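Local coordinates for protein 2-hydroxyisobutyryl-CoA synthetase (Aquincola tertiaricarbonis, PDB 6HDY) that belongs to the ANL superfamily of AMP-binding enzymes and combines an AMP-binding domain with a C-terminal domain, at residues Y25-P28 and Y33-P36; V19-N24 and I147-A152; S31-W34 and R38-M41; W156-R161 and K271-G276. All coordinates share one frame; numbering follows the deposited sequence.

Contact 1. Residues Y25-P28 and Y33-P36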
loop_
_atom_site.group_PDB
_atom_site.type_symbol
_atom_site.label_atom_id
_atom_site.label_comp_id
_atom_site.label_asym_id
_atom_site.label_seq_id
_atom_site.Cartn_x
_atom_site.Cartn_y
_atom_site.Cartn_z
ATOM N N TYR A 25 12.979 -0.693 23.325
ATOM C CA TYR A 25 12.343 -1.503 24.342
ATOM C C TYR A 25 11.550 -2.674 23.761
ATOM O O TYR A 25 10.751 -2.513 22.831
ATOM C CB TYR A 25 11.453 -0.653 25.248
ATOM C CG TYR A 25 10.594 -1.503 26.162
ATOM C CD1 TYR A 25 11.140 -2.116 27.287
ATOM C CD2 TYR A 25 9.267 -1.793 25.837
ATOM C CE1 TYR A 25 10.375 -2.946 28.099
ATOM C CE2 TYR A 25 8.499 -2.640 26.631
ATOM C CZ TYR A 25 9.054 -3.200 27.773
ATOM O OH TYR A 25 8.310 -4.009 28.588
ATOM N N LEU A 26 11.766 -3.852 24.342
ATOM C CA LEU A 26 11.023 -5.072 24.024
ATOM C C LEU A 26 10.720 -5.727 25.389
ATOM O O LEU A 26 11.629 -5.803 26.234
ATOM C CB LEU A 26 11.864 -6.010 23.138
ATOM C CG LEU A 26 11.348 -6.419 21.738
ATOM C CD1 LEU A 26 10.265 -5.472 21.171
ATOM C CD2 LEU A 26 12.504 -6.530 20.771
ATOM N N PRO A 27 9.453 -6.140 25.670
ATOM C CA PRO A 27 9.169 -6.763 26.982
ATOM C C PRO A 27 9.941 -8.082 27.154
ATOM O O PRO A 27 10.462 -8.598 26.140
ATOM C CB PRO A 27 7.638 -6.986 26.963
ATOM C CG PRO A 27 7.134 -6.229 25.800
ATOM C CD PRO A 27 8.249 -6.112 24.817
ATOM N N PRO A 28 10.076 -8.640 28.393
ATOM C CA PRO A 28 10.753 -9.942 28.522
ATOM C C PRO A 28 9.904 -10.996 27.794
ATOM O O PRO A 28 8.668 -10.869 27.738
ATOM C CB PRO A 28 10.787 -10.192 30.049
ATOM C CG PRO A 28 10.408 -8.882 30.684
ATOM C CD PRO A 28 9.536 -8.185 29.691
ATOM N N TYR A 33 2.155 -8.920 29.241
ATOM C CA TYR A 33 1.925 -7.493 29.033
ATOM C C TYR A 33 3.160 -6.758 28.526
ATOM O O TYR A 33 4.277 -7.033 28.974
ATOM C CB TYR A 33 1.433 -6.837 30.339
ATOM C CG TYR A 33 0.551 -7.735 31.181
ATOM C CD1 TYR A 33 -0.799 -7.907 30.878
ATOM C CD2 TYR A 33 1.061 -8.411 32.285
ATOM C CE1 TYR A 33 -1.612 -8.743 31.641
ATOM C CE2 TYR A 33 0.250 -9.227 33.073
ATOM C CZ TYR A 33 -1.085 -9.391 32.746
ATOM O OH TYR A 33 -1.885 -10.196 33.516
ATOM N N TRP A 34 2.946 -5.818 27.586
ATOM C CA TRP A 34 3.978 -4.948 27.037
ATOM C C TRP A 34 4.312 -3.943 28.136
ATOM O O TRP A 34 5.489 -3.757 28.452
ATOM C CB TRP A 34 3.487 -4.252 25.752
ATOM C CG TRP A 34 4.483 -3.309 25.133
ATOM C CD1 TRP A 34 4.721 -2.015 25.494
ATOM C CD2 TRP A 34 5.287 -3.552 23.968
ATOM N NE1 TRP A 34 5.667 -1.455 24.662
ATOM C CE2 TRP A 34 6.027 -2.375 23.713
ATOM C CE3 TRP A 34 5.434 -4.646 23.093
ATOM C CZ2 TRP A 34 6.910 -2.263 22.634
ATOM C CZ3 TRP A 34 6.332 -4.541 22.042
ATOM C CH2 TRP A 34 7.067 -3.366 21.829
ATOM N N PHE A 35 3.270 -3.330 28.745
ATOM C CA PHE A 35 3.443 -2.409 29.867
ATOM C C PHE A 35 2.668 -2.944 31.082
ATOM O O PHE A 35 1.491 -2.619 31.241
ATOM C CB PHE A 35 3.048 -0.969 29.509
ATOM C CG PHE A 35 3.999 -0.239 28.584
ATOM C CD1 PHE A 35 5.378 -0.360 28.736
ATOM C CD2 PHE A 35 3.514 0.613 27.593
ATOM C CE1 PHE A 35 6.253 0.363 27.923
ATOM C CE2 PHE A 35 4.388 1.321 26.768
ATOM C CZ PHE A 35 5.753 1.190 26.934
ATOM N N PRO A 36 3.309 -3.792 31.938
ATOM C CA PRO A 36 2.589 -4.350 33.098
ATOM C C PRO A 36 1.831 -3.331 33.955
ATOM O O PRO A 36 0.668 -3.586 34.270
ATOM C CB PRO A 36 3.694 -5.067 33.897
ATOM C CG PRO A 36 4.735 -5.416 32.861
ATOM C CD PRO A 36 4.702 -4.293 31.869
#

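Contact 2. Residues V19-N24 and I147-A152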
loop_
_atom_site.group_PDB
_atom_site.type_symbol
_atom_site.label_atom_id
_atom_site.label_comp_id
_atom_site.label_asym_id
_atom_site.label_seq_id
_atom_site.Cartn_x
_atom_site.Cartn_y
_atom_site.Cartn_z
ATOM N N VAL A 19 4.291 12.383 24.224
ATOM C CA VAL A 19 4.911 11.072 24.447
ATOM C C VAL A 19 6.209 10.909 23.586
ATOM O O VAL A 19 6.356 11.565 22.559
ATOM C CB VAL A 19 3.860 9.943 24.257
ATOM C CG1 VAL A 19 3.682 9.586 22.779
ATOM C CG2 VAL A 19 4.190 8.716 25.100
ATOM N N GLU A 20 7.144 10.068 24.045
ATOM C CA GLU A 20 8.447 9.855 23.427
ATOM C C GLU A 20 9.006 8.483 23.799
ATOM O O GLU A 20 9.944 8.375 24.599
ATOM C CB GLU A 20 9.419 10.963 23.896
ATOM C CG GLU A 20 9.887 11.843 22.748
ATOM C CD GLU A 20 11.390 12.018 22.621
ATOM O OE1 GLU A 20 11.917 11.802 21.506
ATOM O OE2 GLU A 20 12.041 12.361 23.635
ATOM N N TYR A 21 8.454 7.448 23.184
ATOM C CA TYR A 21 8.793 6.054 23.456
ATOM C C TYR A 21 10.198 5.591 23.077
ATOM O O TYR A 21 10.674 5.886 21.985
ATOM C CB TYR A 21 7.782 5.131 22.780
ATOM C CG TYR A 21 6.400 5.128 23.404
ATOM C CD1 TYR A 21 6.184 4.585 24.672
ATOM C CD2 TYR A 21 5.289 5.566 22.683
ATOM C CE1 TYR A 21 4.914 4.573 25.245
ATOM C CE2 TYR A 21 4.009 5.518 23.227
ATOM C CZ TYR A 21 3.823 5.014 24.508
ATOM O OH TYR A 21 2.554 4.933 25.020
ATOM N N ASP A 22 10.822 4.785 23.962
ATOM C CA ASP A 22 12.099 4.120 23.715
ATOM C C ASP A 22 11.814 3.086 22.608
ATOM O O ASP A 22 11.075 2.120 22.815
ATOM C CB ASP A 22 12.633 3.435 25.007
ATOM C CG ASP A 22 13.881 2.555 24.860
ATOM O OD1 ASP A 22 14.399 2.425 23.719
ATOM O OD2 ASP A 22 14.328 1.980 25.880
ATOM N N GLU A 23 12.385 3.338 21.421
ATOM C CA GLU A 23 12.263 2.526 20.218
ATOM C C GLU A 23 12.960 1.165 20.351
ATOM O O GLU A 23 12.668 0.256 19.576
ATOM C CB GLU A 23 12.804 3.307 18.997
ATOM C CG GLU A 23 11.986 4.536 18.601
ATOM C CD GLU A 23 10.552 4.281 18.162
ATOM O OE1 GLU A 23 9.694 5.161 18.399
ATOM O OE2 GLU A 23 10.280 3.198 17.596
ATOM N N ASN A 24 13.859 1.014 21.341
ATOM C CA ASN A 24 14.599 -0.230 21.556
ATOM C C ASN A 24 14.016 -1.146 22.619
ATOM O O ASN A 24 14.503 -2.265 22.782
ATOM C CB ASN A 24 16.076 0.062 21.844
ATOM C CG ASN A 24 16.749 0.645 20.633
ATOM O OD1 ASN A 24 16.624 0.123 19.509
ATOM N ND2 ASN A 24 17.349 1.807 20.814
ATOM N N ILE A 147 1.685 5.990 17.486
ATOM C CA ILE A 147 0.779 4.978 16.909
ATOM C C ILE A 147 1.484 3.602 16.786
ATOM O O ILE A 147 0.898 2.585 17.152
ATOM C CB ILE A 147 0.213 5.464 15.525
ATOM C CG1 ILE A 147 -0.675 6.717 15.696
ATOM C CG2 ILE A 147 -0.544 4.308 14.799
ATOM C CD1 ILE A 147 -0.993 7.537 14.397
ATOM N N ALA A 148 2.725 3.581 16.243
ATOM C CA ALA A 148 3.496 2.347 16.060
ATOM C C ALA A 148 3.768 1.639 17.397
ATOM O O ALA A 148 3.641 0.416 17.480
ATOM C CB ALA A 148 4.804 2.641 15.339
ATOM N N ASN A 149 4.093 2.411 18.440
ATOM C CA ASN A 149 4.354 1.891 19.778
ATOM C C ASN A 149 3.101 1.372 20.446
ATOM O O ASN A 149 3.124 0.255 20.980
ATOM C CB ASN A 149 5.055 2.925 20.633
ATOM C CG ASN A 149 6.511 3.018 20.317
ATOM O OD1 ASN A 149 7.321 2.302 20.888
ATOM N ND2 ASN A 149 6.873 3.873 19.372
ATOM N N ALA A 150 1.996 2.152 20.389
ATOM C CA ALA A 150 0.689 1.741 20.916
ATOM C C ALA A 150 0.281 0.452 20.248
ATOM O O ALA A 150 -0.119 -0.468 20.936
ATOM C CB ALA A 150 -0.353 2.801 20.621
ATOM N N HIS A 151 0.424 0.355 18.907
ATOM C CA HIS A 151 -0.009 -0.847 18.182
ATOM C C HIS A 151 0.843 -2.066 18.457
ATOM O O HIS A 151 0.268 -3.137 18.550
ATOM C CB HIS A 151 -0.131 -0.565 16.678
ATOM C CG HIS A 151 -1.364 0.217 16.364
ATOM N ND1 HIS A 151 -1.700 0.514 15.090
ATOM C CD2 HIS A 151 -2.314 0.714 17.193
ATOM C CE1 HIS A 151 -2.841 1.179 15.157
ATOM N NE2 HIS A 151 -3.248 1.314 16.401
ATOM N N ALA A 152 2.197 -1.923 18.577
ATOM C CA ALA A 152 3.105 -3.042 18.920
ATOM C C ALA A 152 2.713 -3.622 20.282
ATOM O O ALA A 152 2.709 -4.839 20.453
ATOM C CB ALA A 152 4.556 -2.569 18.975
#

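Contact 3. Residues S31-W34 and R38-M41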
loop_
_atom_site.group_PDB
_atom_site.type_symbol
_atom_site.label_atom_id
_atom_site.label_comp_id
_atom_site.label_asym_id
_atom_site.label_seq_id
_atom_site.Cartn_x
_atom_site.Cartn_y
_atom_site.Cartn_z
ATOM N N SER A 31 6.690 -12.327 29.624
ATOM C CA SER A 31 5.633 -11.376 29.999
ATOM C C SER A 31 4.421 -11.422 29.061
ATOM O O SER A 31 4.572 -11.434 27.820
ATOM C CB SER A 31 6.187 -9.949 30.035
ATOM O OG SER A 31 5.278 -9.031 30.626
ATOM N N ARG A 32 3.210 -11.406 29.665
ATOM C CA ARG A 32 1.944 -11.352 28.935
ATOM C C ARG A 32 1.670 -9.898 28.443
ATOM O O ARG A 32 1.022 -9.681 27.390
ATOM C CB ARG A 32 0.807 -11.807 29.855
ATOM C CG ARG A 32 -0.575 -11.718 29.219
ATOM C CD ARG A 32 -1.650 -12.150 30.189
ATOM N NE ARG A 32 -1.462 -13.550 30.555
ATOM C CZ ARG A 32 -2.109 -14.168 31.531
ATOM N NH1 ARG A 32 -1.872 -15.449 31.786
ATOM N NH2 ARG A 32 -2.989 -13.504 32.277
ATOM N N TYR A 33 2.155 -8.920 29.241
ATOM C CA TYR A 33 1.925 -7.493 29.033
ATOM C C TYR A 33 3.160 -6.758 28.526
ATOM O O TYR A 33 4.277 -7.033 28.974
ATOM C CB TYR A 33 1.433 -6.837 30.339
ATOM C CG TYR A 33 0.551 -7.735 31.181
ATOM C CD1 TYR A 33 -0.799 -7.907 30.878
ATOM C CD2 TYR A 33 1.061 -8.411 32.285
ATOM C CE1 TYR A 33 -1.612 -8.743 31.641
ATOM C CE2 TYR A 33 0.250 -9.227 33.073
ATOM C CZ TYR A 33 -1.085 -9.391 32.746
ATOM O OH TYR A 33 -1.885 -10.196 33.516
ATOM N N TRP A 34 2.946 -5.818 27.586
ATOM C CA TRP A 34 3.978 -4.948 27.037
ATOM C C TRP A 34 4.312 -3.943 28.136
ATOM O O TRP A 34 5.489 -3.757 28.452
ATOM C CB TRP A 34 3.487 -4.252 25.752
ATOM C CG TRP A 34 4.483 -3.309 25.133
ATOM C CD1 TRP A 34 4.721 -2.015 25.494
ATOM C CD2 TRP A 34 5.287 -3.552 23.968
ATOM N NE1 TRP A 34 5.667 -1.455 24.662
ATOM C CE2 TRP A 34 6.027 -2.375 23.713
ATOM C CE3 TRP A 34 5.434 -4.646 23.093
ATOM C CZ2 TRP A 34 6.910 -2.263 22.634
ATOM C CZ3 TRP A 34 6.332 -4.541 22.042
ATOM C CH2 TRP A 34 7.067 -3.366 21.829
ATOM N N ARG A 38 0.787 0.158 33.363
ATOM C CA ARG A 38 -0.301 0.825 32.634
ATOM C C ARG A 38 -1.506 -0.089 32.357
ATOM O O ARG A 38 -2.651 0.338 32.519
ATOM C CB ARG A 38 0.220 1.443 31.334
ATOM C CG ARG A 38 1.082 2.692 31.550
ATOM C CD ARG A 38 1.804 3.161 30.283
ATOM N NE ARG A 38 0.881 3.712 29.291
ATOM C CZ ARG A 38 1.215 4.558 28.320
ATOM N NH1 ARG A 38 2.463 4.991 28.207
ATOM N NH2 ARG A 38 0.301 4.972 27.453
ATOM N N GLU A 39 -1.230 -1.363 32.028
ATOM C CA GLU A 39 -2.206 -2.384 31.652
ATOM C C GLU A 39 -2.935 -3.088 32.812
ATOM O O GLU A 39 -4.094 -3.473 32.642
ATOM C CB GLU A 39 -1.536 -3.434 30.741
ATOM C CG GLU A 39 -0.996 -2.874 29.423
ATOM C CD GLU A 39 -0.336 -3.868 28.485
ATOM O OE1 GLU A 39 0.460 -3.449 27.613
ATOM O OE2 GLU A 39 -0.636 -5.074 28.604
ATOM N N THR A 40 -2.248 -3.309 33.954
ATOM C CA THR A 40 -2.811 -4.046 35.070
ATOM C C THR A 40 -2.966 -3.229 36.369
ATOM O O THR A 40 -3.418 -3.809 37.337
ATOM C CB THR A 40 -2.027 -5.364 35.345
ATOM O OG1 THR A 40 -0.781 -5.079 35.979
ATOM C CG2 THR A 40 -1.804 -6.204 34.104
ATOM N N MET A 41 -2.630 -1.913 36.398
ATOM C CA MET A 41 -2.779 -1.063 37.601
ATOM C C MET A 41 -4.237 -0.916 38.077
ATOM O O MET A 41 -5.130 -1.039 37.240
ATOM C CB MET A 41 -2.194 0.335 37.354
ATOM C CG MET A 41 -2.997 1.202 36.384
ATOM S SD MET A 41 -2.003 2.581 35.777
ATOM C CE MET A 41 -1.829 3.554 37.275
HETATM O O HOH W 1 0.423 -6.103 25.865
#

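Contact 4. Residues W156-R161 and K271-G276. With 8LQ ([[(2~{R},3~{S},4~{R},5~{R})-5-(6-aminopurin-9-yl)-3,4-bis(oxidanyl)oxolan-2-yl]methoxy-oxidanyl-phosphoryl] (3~{S})-3-oxidanylbutanoate), chain C.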
loop_
_atom_site.group_PDB
_atom_site.type_symbol
_atom_site.label_atom_id
_atom_site.label_comp_id
_atom_site.label_asym_id
_atom_site.label_seq_id
_atom_site.Cartn_x
_atom_site.Cartn_y
_atom_site.Cartn_z
ATOM N N TRP A 156 1.211 -7.380 20.886
ATOM C CA TRP A 156 1.895 -8.237 21.850
ATOM C C TRP A 156 0.806 -8.862 22.753
ATOM O O TRP A 156 0.868 -10.060 23.050
ATOM C CB TRP A 156 2.918 -7.426 22.670
ATOM C CG TRP A 156 3.600 -8.229 23.739
ATOM C CD1 TRP A 156 3.068 -8.636 24.922
ATOM C CD2 TRP A 156 4.942 -8.724 23.713
ATOM N NE1 TRP A 156 3.970 -9.408 25.607
ATOM C CE2 TRP A 156 5.137 -9.466 24.900
ATOM C CE3 TRP A 156 5.999 -8.624 22.793
ATOM C CZ2 TRP A 156 6.355 -10.078 25.211
ATOM C CZ3 TRP A 156 7.203 -9.244 23.094
ATOM C CH2 TRP A 156 7.368 -9.972 24.287
ATOM N N GLY A 157 -0.208 -8.065 23.099
ATOM C CA GLY A 157 -1.360 -8.510 23.886
ATOM C C GLY A 157 -2.165 -9.626 23.237
ATOM O O GLY A 157 -2.864 -10.379 23.932
ATOM N N MET A 158 -2.077 -9.733 21.892
ATOM C CA MET A 158 -2.735 -10.763 21.092
ATOM C C MET A 158 -1.834 -12.003 20.944
ATOM O O MET A 158 -2.205 -12.971 20.263
ATOM C CB MET A 158 -3.121 -10.220 19.718
ATOM C CG MET A 158 -3.989 -8.979 19.766
ATOM S SD MET A 158 -4.348 -8.380 18.092
ATOM C CE MET A 158 -5.691 -7.171 18.445
ATOM N N GLY A 159 -0.677 -11.973 21.607
ATOM C CA GLY A 159 0.301 -13.053 21.547
ATOM C C GLY A 159 1.216 -13.015 20.336
ATOM O O GLY A 159 1.923 -13.996 20.080
ATOM N N ILE A 160 1.197 -11.894 19.558
ATOM C CA ILE A 160 2.069 -11.685 18.395
ATOM C C ILE A 160 3.451 -11.286 18.933
ATOM O O ILE A 160 3.550 -10.511 19.888
ATOM C CB ILE A 160 1.496 -10.680 17.324
ATOM C CG1 ILE A 160 -0.016 -10.923 17.045
ATOM C CG2 ILE A 160 2.304 -10.749 16.014
ATOM C CD1 ILE A 160 -0.725 -9.800 16.237
ATOM N N ARG A 161 4.515 -11.866 18.372
ATOM C CA ARG A 161 5.864 -11.673 18.905
ATOM C C ARG A 161 6.922 -11.222 17.923
ATOM O O ARG A 161 6.775 -11.486 16.729
ATOM C CB ARG A 161 6.325 -13.004 19.551
ATOM C CG ARG A 161 5.537 -13.426 20.799
ATOM C CD ARG A 161 5.798 -12.514 21.988
ATOM N NE ARG A 161 5.047 -12.933 23.185
ATOM C CZ ARG A 161 3.860 -12.459 23.536
ATOM N NH1 ARG A 161 3.233 -11.569 22.769
ATOM N NH2 ARG A 161 3.273 -12.891 24.639
ATOM N N LYS A 271 -6.980 -18.371 16.062
ATOM C CA LYS A 271 -7.787 -17.484 16.911
ATOM C C LYS A 271 -8.083 -16.193 16.162
ATOM O O LYS A 271 -7.269 -15.757 15.354
ATOM C CB LYS A 271 -7.065 -17.160 18.229
ATOM C CG LYS A 271 -7.166 -18.286 19.249
ATOM C CD LYS A 271 -6.558 -17.913 20.587
ATOM C CE LYS A 271 -7.540 -17.289 21.542
ATOM N NZ LYS A 271 -7.159 -17.571 22.946
ATOM N N VAL A 272 -9.254 -15.591 16.429
ATOM C CA VAL A 272 -9.667 -14.337 15.815
ATOM C C VAL A 272 -9.683 -13.256 16.891
ATOM O O VAL A 272 -10.154 -13.503 17.991
ATOM C CB VAL A 272 -11.023 -14.469 15.055
ATOM C CG1 VAL A 272 -11.666 -13.101 14.811
ATOM C CG2 VAL A 272 -10.838 -15.209 13.732
ATOM N N TYR A 273 -9.122 -12.072 16.588
ATOM C CA TYR A 273 -9.143 -10.947 17.518
ATOM C C TYR A 273 -9.839 -9.777 16.906
ATOM O O TYR A 273 -9.663 -9.525 15.719
ATOM C CB TYR A 273 -7.736 -10.563 17.977
ATOM C CG TYR A 273 -7.075 -11.684 18.738
ATOM C CD1 TYR A 273 -7.642 -12.184 19.912
ATOM C CD2 TYR A 273 -5.953 -12.329 18.231
ATOM C CE1 TYR A 273 -7.063 -13.246 20.598
ATOM C CE2 TYR A 273 -5.345 -13.372 18.926
ATOM C CZ TYR A 273 -5.896 -13.819 20.116
ATOM O OH TYR A 273 -5.326 -14.868 20.786
ATOM N N ASP A 274 -10.643 -9.079 17.716
ATOM C CA ASP A 274 -11.368 -7.882 17.321
ATOM C C ASP A 274 -10.586 -6.654 17.821
ATOM O O ASP A 274 -10.069 -6.664 18.944
ATOM C CB ASP A 274 -12.791 -7.900 17.908
ATOM C CG ASP A 274 -13.810 -6.924 17.316
ATOM O OD1 ASP A 274 -13.621 -6.479 16.160
ATOM O OD2 ASP A 274 -14.844 -6.682 17.971
ATOM N N CYS A 275 -10.453 -5.636 16.948
ATOM C CA CYS A 275 -9.843 -4.342 17.264
ATOM C C CYS A 275 -10.446 -3.265 16.363
ATOM O O CYS A 275 -11.119 -3.593 15.392
ATOM C CB CYS A 275 -8.307 -4.361 17.198
ATOM S SG CYS A 275 -7.612 -4.528 15.533
ATOM N N GLY A 276 -10.188 -2.002 16.688
ATOM C CA GLY A 276 -10.580 -0.906 15.831
ATOM C C GLY A 276 -11.680 0.009 16.294
ATOM O O GLY A 276 -12.806 -0.424 16.523
HETATM N N9 8LQ C . -15.621 -0.265 12.660
HETATM C C8 8LQ C . -14.279 -0.217 12.650
HETATM N N7 8LQ C . -13.810 -1.226 13.377
HETATM C C5 8LQ C . -14.865 -1.898 13.867
HETATM C C6 8LQ C . -14.987 -3.019 14.611
HETATM N N6 8LQ C . -13.884 -3.613 15.040
HETATM N N1 8LQ C . -16.191 -3.517 14.954
HETATM C C2 8LQ C . -17.363 -2.902 14.510
HETATM N N3 8LQ C . -17.216 -1.795 13.686
HETATM C C4 8LQ C . -15.985 -1.301 13.412
HETATM C CAA 8LQ C . -8.880 2.377 10.542
HETATM C CAZ 8LQ C . -9.581 1.195 11.261
HETATM O OAE 8LQ C . -9.645 0.072 10.386
HETATM C CAL 8LQ C . -11.012 1.545 11.714
HETATM C CAS 8LQ C . -11.854 2.034 10.529
HETATM O OAC 8LQ C . -12.323 1.225 9.733
HETATM O OAQ 8LQ C . -11.954 3.407 10.402
HETATM P PBC 8LQ C . -13.006 4.118 9.428
HETATM O OAH 8LQ C . -12.561 3.676 7.969
HETATM O OAD 8LQ C . -13.058 5.581 9.591
HETATM O "O5'" 8LQ C . -14.396 3.481 9.826
HETATM C "C5'" 8LQ C . -14.758 3.544 11.204
HETATM C "C4'" 8LQ C . -16.086 2.862 11.407
HETATM O "O4'" 8LQ C . -15.984 1.475 10.988
HETATM C "C3'" 8LQ C . -16.335 2.820 12.854
HETATM O "O3'" 8LQ C . -16.969 4.054 13.293
HETATM C "C2'" 8LQ C . -17.266 1.610 12.953
HETATM O "O2'" 8LQ C . -18.630 1.932 12.467
HETATM C "C1'" 8LQ C . -16.600 0.654 11.991
#

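Contact 1. Residues Y25-P28 and Y33-P36
Tyr25 and Pro27 both lie on the same face of the Trp34 indole. Trp34 CB meets Pro27 CG at 4.1 Å. CG is anti to the backbone N (chi1 179°), which directs the indole toward residues 25-27. Further along, Pro27 CG comes within 3.6 Å of Trp34 CE3, and Pro27 CD sits over the six-membered ring, 3.9 Å from its centroid, in a CH-pi contact. At the pyrrole side, Trp34 NE1 is 3.6 Å from Tyr25 CE2. The tyrosine presents its edge to the indole face with the planes at 82°, a T-shaped pair. The far end, Trp34 CH2, reaches Leu26 CD1 at 3.9 Å. Tyr25 also grips the backbone here: its OH donates to Trp34 O over 2.8 Å, arriving almost in line with the carbonyl (C=O...donor angle 162°). The Tyr25 and Phe35 rings are close to parallel but displaced, with little overlap, while Trp34 CD1 lies over the centre of the Phe35 ring. Trp34 also touches Ala152 and Arg153 of helix 141-157. Tyr25, from further back in the loop, joins Trp34 and Phe35 in an aromatic cluster at the start of helix 36-40, where Phe35 is the N-cap residue.

Contact 2. Residues V19-N24 and I147-A152
Tyr21 and Asn149 mark the closest approach of the backbones, with Tyr21 CA 7.1 Å from Asn149 CA. Residues 19-22 are mostly extended and belong to no regular strand, whereas 147-152 are helical. The loop then bends in an Asx turn, Asp22 OD1 accepting from Asn24 N at 2.8 Å, with Glu23 inside the turn. Asn149 points toward the loop and makes the cross-contact. Its CB is 3.4 Å from Tyr21 CD2, and its amide plane lies only 22° from the tyrosine ring plane as the side chains run antiparallel alongside one another. Asn149 OD1 is 3.4 Å from Tyr21 CB. The Glu23 chain folds back at chi2 (-62°), bringing its carboxylate to the amide, and Asn149 ND2 donates to Glu23 OE1 over 3.3 Å. That bond leaves close to the amide plane but meets the carboxylate from above its plane. The main polar partners lie outside the segments: Arg145 forms a salt bridge with Glu23 OE2 and its carbonyl accepts from Asn149 ND2; Arg187 NE also donates to Asn149 OD1. Tyr21 OH is hydrogen-bonded to Glu331. The N-terminal loop is thus fastened to helix 141-157, whose Ala148 and Ala152 pack against helix 176-187.

Contact 3. Residues S31-W34 and R38-M41
Thr40 lies over one face of the Tyr33 ring, with CG2 3.5 Å from the ring centroid and 13° off the ring normal, a well-centred CH-pi contact. The opposite face carries Arg32 CB, 4.0 Å above the plane, so the ring is sandwiched between aliphatic groups. At the edge, near the ring plane, stands Glu39 OE2, its carboxylate turned 84° to the ring. This oxygen is 3.2 Å from Tyr33 CB, while Glu39 OE1 is 3.6 Å from Trp34 CB. The extended Glu39 chain carries the carboxylate out to the loop. A water lies between the segments, accepting from Trp34 N at 3.1 Å and lying 3.1 Å from Glu39 OE2, to which it may donate, though other acceptors compete for its protons. Ser31 OG donates to Tyr33 O over 2.8 Å, in the carbonyl plane and on a lone pair. Beyond the two segments, Tyr33 OH bonds to Cys355 O, and Thr40 OG1 to Pro36 O one turn back. Glu39 OE2 pairs with Arg357, and OE1 with Arg153 while also bonding to Phe35 N. This buried carboxylate probably stays ionised, joining helix 36-40 to both arginines, while its polar links to the loop are Phe35 N and the water.

Contact 4. Residues W156-R161 and K271-G276
Next to the adenine-binding part of the 8LQ pocket, Met158 packs against Tyr273 and Cys275, joining the turn that ends helix 141-157 to edge strand 271-274 of the parallel sheet. Met158 CB rests 3.8 Å from Tyr273 CD2, an off-centre CH-pi contact. The chain beyond CG is extended (chi2 178°), which carries the sulfur past the ring toward the base of the tyrosine. Met158 SD is 5.1 Å from the Tyr273 ring centroid, an oblique Met-aromatic contact. At the tip, Met158 CE touches Cys275 CB at 4.0 Å. Just after Met158 the helix closes in a Schellman motif, with positive phi at Gly159 (82°) and Gly159 N bonded to Trp156 O at 2.9 Å. Trp156 O also accepts from Arg161 NH1 at 2.8 Å, and the Arg161 guanidinium lies over the Trp156 ring. On the ligand side, 8LQ N6 donates to Cys275 O over 2.8 Å. A second, straighter bond runs from 8LQ N6 to Asp274 OD1 at 3.1 Å (N-H...acceptor angle 158°). Ser256 OG binds the other carboxylate oxygen of Asp274, consistent with holding it in place. Cys275 therefore divides its work: its CB meets the apolar methionine while its carbonyl meets the base. Two acceptors around the exocyclic nitrogen suit an amino group, consistent with recognition of adenine, whereas Met158 CE against Cys275 CB gives apolar packing on the side away from the base.

Overall arrangement
Contact 4 is fully buried, about 13 Å from the chain centre to its own centre, and its packing is apolar on one side and ligand-binding on the other. Contacts 1, 2 and 3 lie farther out and are only partly buried. Contact 1 is ring packing with one backbone hydrogen bond, contact 2 an amide between a ring and a carboxylate, and contact 3, which shares Tyr33 and Trp34 with contact 1, a carboxylate, a water and a CH-pi contact. Contacts 2 and 4 use different parts of helix 141-157. Phe35 packs on Tyr21, Trp34 on Ala152 and Trp156, and Ser31 O probably accepts from Trp156 NE1, connecting the N-terminal loop to the helix whose following turn packs on the pocket strand.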